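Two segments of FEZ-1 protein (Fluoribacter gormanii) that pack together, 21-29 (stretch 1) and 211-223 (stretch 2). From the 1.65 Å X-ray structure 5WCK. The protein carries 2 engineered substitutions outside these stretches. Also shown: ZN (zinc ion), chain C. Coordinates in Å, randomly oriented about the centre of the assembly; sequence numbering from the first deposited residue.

Stretch 1 21-29: GTDDLASYL
Stretch 2 (211-223) FLGSHAGMFDLKN

Stretch 1 opens as a turn closed on itself. Thr22 N donates to Leu25 O (2.9 Å), and the Thr22 side chain (chi1 74°, p) works twice inside the loop: OG1 accepts from Asp24 N at 3.1 Å and donates to Leu25 O at 2.8 Å. Across the contact, Thr22 O lies 3.8 Å from Leu221 CD2.

Asp23 (phi/psi -80/3, chi1 p) packs its O 3.5 Å from Ala216 CB. Its OD2 stands 4.6 Å from Lys222 NZ, beyond a salt bridge; a water joins them instead, donating to Asp23 OD2 (2.7 Å) and accepting from Lys222 NZ (2.8 Å), which the extended lysine (chi angles m, t, t, t) brings within reach.

Asp24 (-138/-76) directs CA-to-CB away from stretch 2, yet chi1 168° (t) and chi2 25° return the carboxylate to it. His215 ND1 donates to Asp24 OD1 at 2.9 Å and 176°, near the plane of the imidazole; with ND1 so engaged, NE2 of His215 binds zinc at 2.0 Å. A second water links Asp24 OD1 (2.8 Å) to Gly217 N (2.9 Å).

The backbones meet antiparallel in a single beta bridge, Leu25 (-68/120) with His215 (CA to CA 5.0 Å), Asp24 lying across from Ala216 (CA to CA 4.8 Å). Ala216 N donates to Asp24 O (2.8 Å, 172°) and Ala26 N to Ser214 O (3.1 Å, 161°), so these bonds flank the bridged pair. Leu25 (m, t) brings CD2 to 3.5 Å from His215 CE1.

Ala26 (-97/131) points toward stretch 2, its CB 3.3 Å from Gly213 O. Ser27 points away and makes no contact with stretch 2.

Tyr28, where a strand begins (-133/142), points toward stretch 2 with chi1 -57° (m) and chi2 -86°. Its OH donates to Gly213 O at 2.7 Å, near the ring plane, and lies 3.4 Å from Phe219 CE1; Tyr28 CE1 packs 3.9 Å from Leu212 CD1.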

# COMPACT_ATOMS: atom_id res chain seq x y z
N GLY A 21 -7.18 8.72 -1.57
CA GLY A 21 -7.95 7.54 -1.32
C GLY A 21 -9.30 7.80 -0.67
O GLY A 21 -9.86 8.90 -0.76
N THR A 22 -9.81 6.74 -0.05
CA THR A 22 -11.14 6.68 0.51
C THR A 22 -11.04 6.73 2.04
O THR A 22 -9.99 6.96 2.63
CB THR A 22 -11.84 5.40 0.03
OG1 THR A 22 -11.25 4.29 0.74
CG2 THR A 22 -11.78 5.18 -1.46
N ASP A 23 -12.15 6.48 2.73
CA ASP A 23 -12.10 6.46 4.19
C ASP A 23 -11.56 5.13 4.73
O ASP A 23 -11.52 4.94 5.97
CB ASP A 23 -13.48 6.78 4.77
CG ASP A 23 -14.49 5.66 4.66
OD1 ASP A 23 -14.29 4.73 3.86
OD2 ASP A 23 -15.50 5.72 5.44
N ASP A 24 -11.17 4.21 3.83
CA ASP A 24 -10.64 2.89 4.20
C ASP A 24 -9.45 2.56 3.29
O ASP A 24 -8.29 2.66 3.72
CB ASP A 24 -11.74 1.82 4.14
CG ASP A 24 -11.22 0.40 4.22
OD1 ASP A 24 -10.12 0.21 4.80
OD2 ASP A 24 -11.90 -0.52 3.69
N LEU A 25 -9.73 2.19 2.04
CA LEU A 25 -8.69 1.84 1.10
C LEU A 25 -7.90 3.11 0.76
O LEU A 25 -8.49 4.14 0.36
CB LEU A 25 -9.33 1.23 -0.15
CG LEU A 25 -10.26 0.05 0.12
CD1 LEU A 25 -10.89 -0.48 -1.17
CD2 LEU A 25 -9.54 -1.04 0.89
N ALA A 26 -6.59 3.08 1.05
CA ALA A 26 -5.71 4.27 0.98
C ALA A 26 -4.96 4.30 -0.35
O ALA A 26 -4.37 3.31 -0.74
CB ALA A 26 -4.71 4.25 2.10
N SER A 27 -4.99 5.46 -1.02
CA SER A 27 -4.28 5.69 -2.27
C SER A 27 -3.51 6.99 -2.16
O SER A 27 -3.93 7.93 -1.46
CB SER A 27 -5.22 5.74 -3.46
OG SER A 27 -5.86 4.50 -3.63
N TYR A 28 -2.37 7.06 -2.87
CA TYR A 28 -1.43 8.14 -2.73
C TYR A 28 -1.03 8.65 -4.11
O TYR A 28 -0.88 7.88 -5.05
CB TYR A 28 -0.20 7.67 -1.95
CG TYR A 28 -0.55 7.12 -0.59
CD1 TYR A 28 -0.68 7.97 0.50
CD2 TYR A 28 -0.85 5.79 -0.40
CE1 TYR A 28 -1.08 7.49 1.74
CE2 TYR A 28 -1.23 5.28 0.83
CZ TYR A 28 -1.35 6.14 1.92
OH TYR A 28 -1.71 5.72 3.17
N LEU A 29 -0.86 9.97 -4.21
CA LEU A 29 -0.43 10.63 -5.44
C LEU A 29 0.88 11.36 -5.15
O LEU A 29 0.95 12.14 -4.20
CB LEU A 29 -1.48 11.62 -5.93
CG LEU A 29 -1.23 12.20 -7.32
CD1 LEU A 29 -1.56 11.18 -8.40
CD2 LEU A 29 -2.01 13.48 -7.55
N PHE A 211 3.94 8.16 8.95
CA PHE A 211 3.42 6.83 9.15
C PHE A 211 2.15 6.64 8.31
O PHE A 211 1.14 7.25 8.60
CB PHE A 211 3.16 6.62 10.64
CG PHE A 211 2.37 5.40 11.03
CD1 PHE A 211 2.38 4.23 10.29
CD2 PHE A 211 1.59 5.45 12.17
CE1 PHE A 211 1.62 3.14 10.68
CE2 PHE A 211 0.82 4.36 12.55
CZ PHE A 211 0.84 3.22 11.81
N LEU A 212 2.23 5.80 7.28
CA LEU A 212 1.10 5.58 6.36
C LEU A 212 0.93 4.08 6.14
O LEU A 212 1.73 3.24 6.65
CB LEU A 212 1.36 6.32 5.04
CG LEU A 212 1.59 7.82 5.17
CD1 LEU A 212 2.11 8.40 3.85
CD2 LEU A 212 0.31 8.53 5.59
N GLY A 213 -0.11 3.73 5.38
CA GLY A 213 -0.42 2.34 5.15
C GLY A 213 -1.45 2.14 4.06
O GLY A 213 -2.00 3.08 3.51
N SER A 214 -1.63 0.88 3.71
CA SER A 214 -2.59 0.50 2.65
C SER A 214 -4.05 0.70 3.08
O SER A 214 -4.92 0.81 2.22
CB SER A 214 -2.31 -0.89 2.20
OG SER A 214 -2.34 -1.79 3.30
N HIS A 215 -4.31 0.74 4.39
CA HIS A 215 -5.62 1.02 4.94
C HIS A 215 -5.54 2.20 5.91
O HIS A 215 -4.63 2.28 6.75
CB HIS A 215 -6.22 -0.20 5.66
CG HIS A 215 -6.59 -1.33 4.77
ND1 HIS A 215 -7.88 -1.50 4.32
CD2 HIS A 215 -5.86 -2.32 4.22
CE1 HIS A 215 -7.93 -2.58 3.57
NE2 HIS A 215 -6.72 -3.11 3.48
N ALA A 216 -6.53 3.08 5.81
CA ALA A 216 -6.69 4.27 6.65
C ALA A 216 -6.61 3.95 8.14
O ALA A 216 -5.97 4.68 8.92
CB ALA A 216 -8.00 4.93 6.32
N GLY A 217 -7.23 2.84 8.55
CA GLY A 217 -7.30 2.46 9.95
C GLY A 217 -5.95 2.08 10.54
O GLY A 217 -5.77 2.16 11.77
N MET A 218 -4.97 1.73 9.71
CA MET A 218 -3.64 1.36 10.23
C MET A 218 -3.00 2.56 10.92
O MET A 218 -2.26 2.38 11.90
CB MET A 218 -2.71 0.91 9.09
CG MET A 218 -3.18 -0.34 8.46
SD MET A 218 -2.19 -0.66 6.97
CE MET A 218 -2.56 -2.39 6.67
N PHE A 219 -3.21 3.76 10.36
CA PHE A 219 -2.41 4.91 10.74
C PHE A 219 -3.29 6.07 11.24
O PHE A 219 -2.78 7.15 11.40
CB PHE A 219 -1.49 5.35 9.61
CG PHE A 219 -2.17 5.83 8.34
CD1 PHE A 219 -2.57 4.92 7.37
CD2 PHE A 219 -2.40 7.17 8.12
CE1 PHE A 219 -3.15 5.35 6.19
CE2 PHE A 219 -3.01 7.60 6.94
CZ PHE A 219 -3.40 6.69 5.98
N ASP A 220 -4.57 5.81 11.54
CA ASP A 220 -5.43 6.84 12.20
C ASP A 220 -5.69 8.02 11.25
O ASP A 220 -5.66 9.16 11.68
CB ASP A 220 -4.86 7.29 13.55
CG ASP A 220 -5.88 7.90 14.50
OD1 ASP A 220 -7.09 7.69 14.28
OD2 ASP A 220 -5.45 8.59 15.45
N LEU A 221 -5.97 7.73 9.98
CA LEU A 221 -6.23 8.77 8.96
C LEU A 221 -7.27 9.78 9.45
O LEU A 221 -7.06 10.98 9.34
CB LEU A 221 -6.71 8.14 7.65
CG LEU A 221 -7.25 9.13 6.61
CD1 LEU A 221 -6.13 9.97 6.03
CD2 LEU A 221 -8.03 8.43 5.50
N LYS A 222 -8.41 9.27 9.91
CA LYS A 222 -9.53 10.19 10.20
C LYS A 222 -9.17 11.21 11.29
O LYS A 222 -9.37 12.42 11.09
CB LYS A 222 -10.79 9.42 10.62
CG LYS A 222 -11.39 8.54 9.54
CD LYS A 222 -12.48 7.68 10.11
CE LYS A 222 -13.18 6.81 9.10
NZ LYS A 222 -14.13 5.92 9.79
N ASN A 223 -8.66 10.76 12.44
CA ASN A 223 -8.35 11.67 13.54
C ASN A 223 -7.20 12.60 13.15
O ASN A 223 -7.20 13.76 13.50
CB ASN A 223 -8.07 10.93 14.85
CG ASN A 223 -9.32 10.26 15.39
OD1 ASN A 223 -10.35 10.91 15.63
ND2 ASN A 223 -9.27 8.94 15.56
ZN ZN C . -6.26 -4.73 2.31
O HOH W 1 -15.64 4.56 7.86
O HOH W 2 -9.28 1.20 7.24
O HOH W 3 -6.01 -6.66 1.82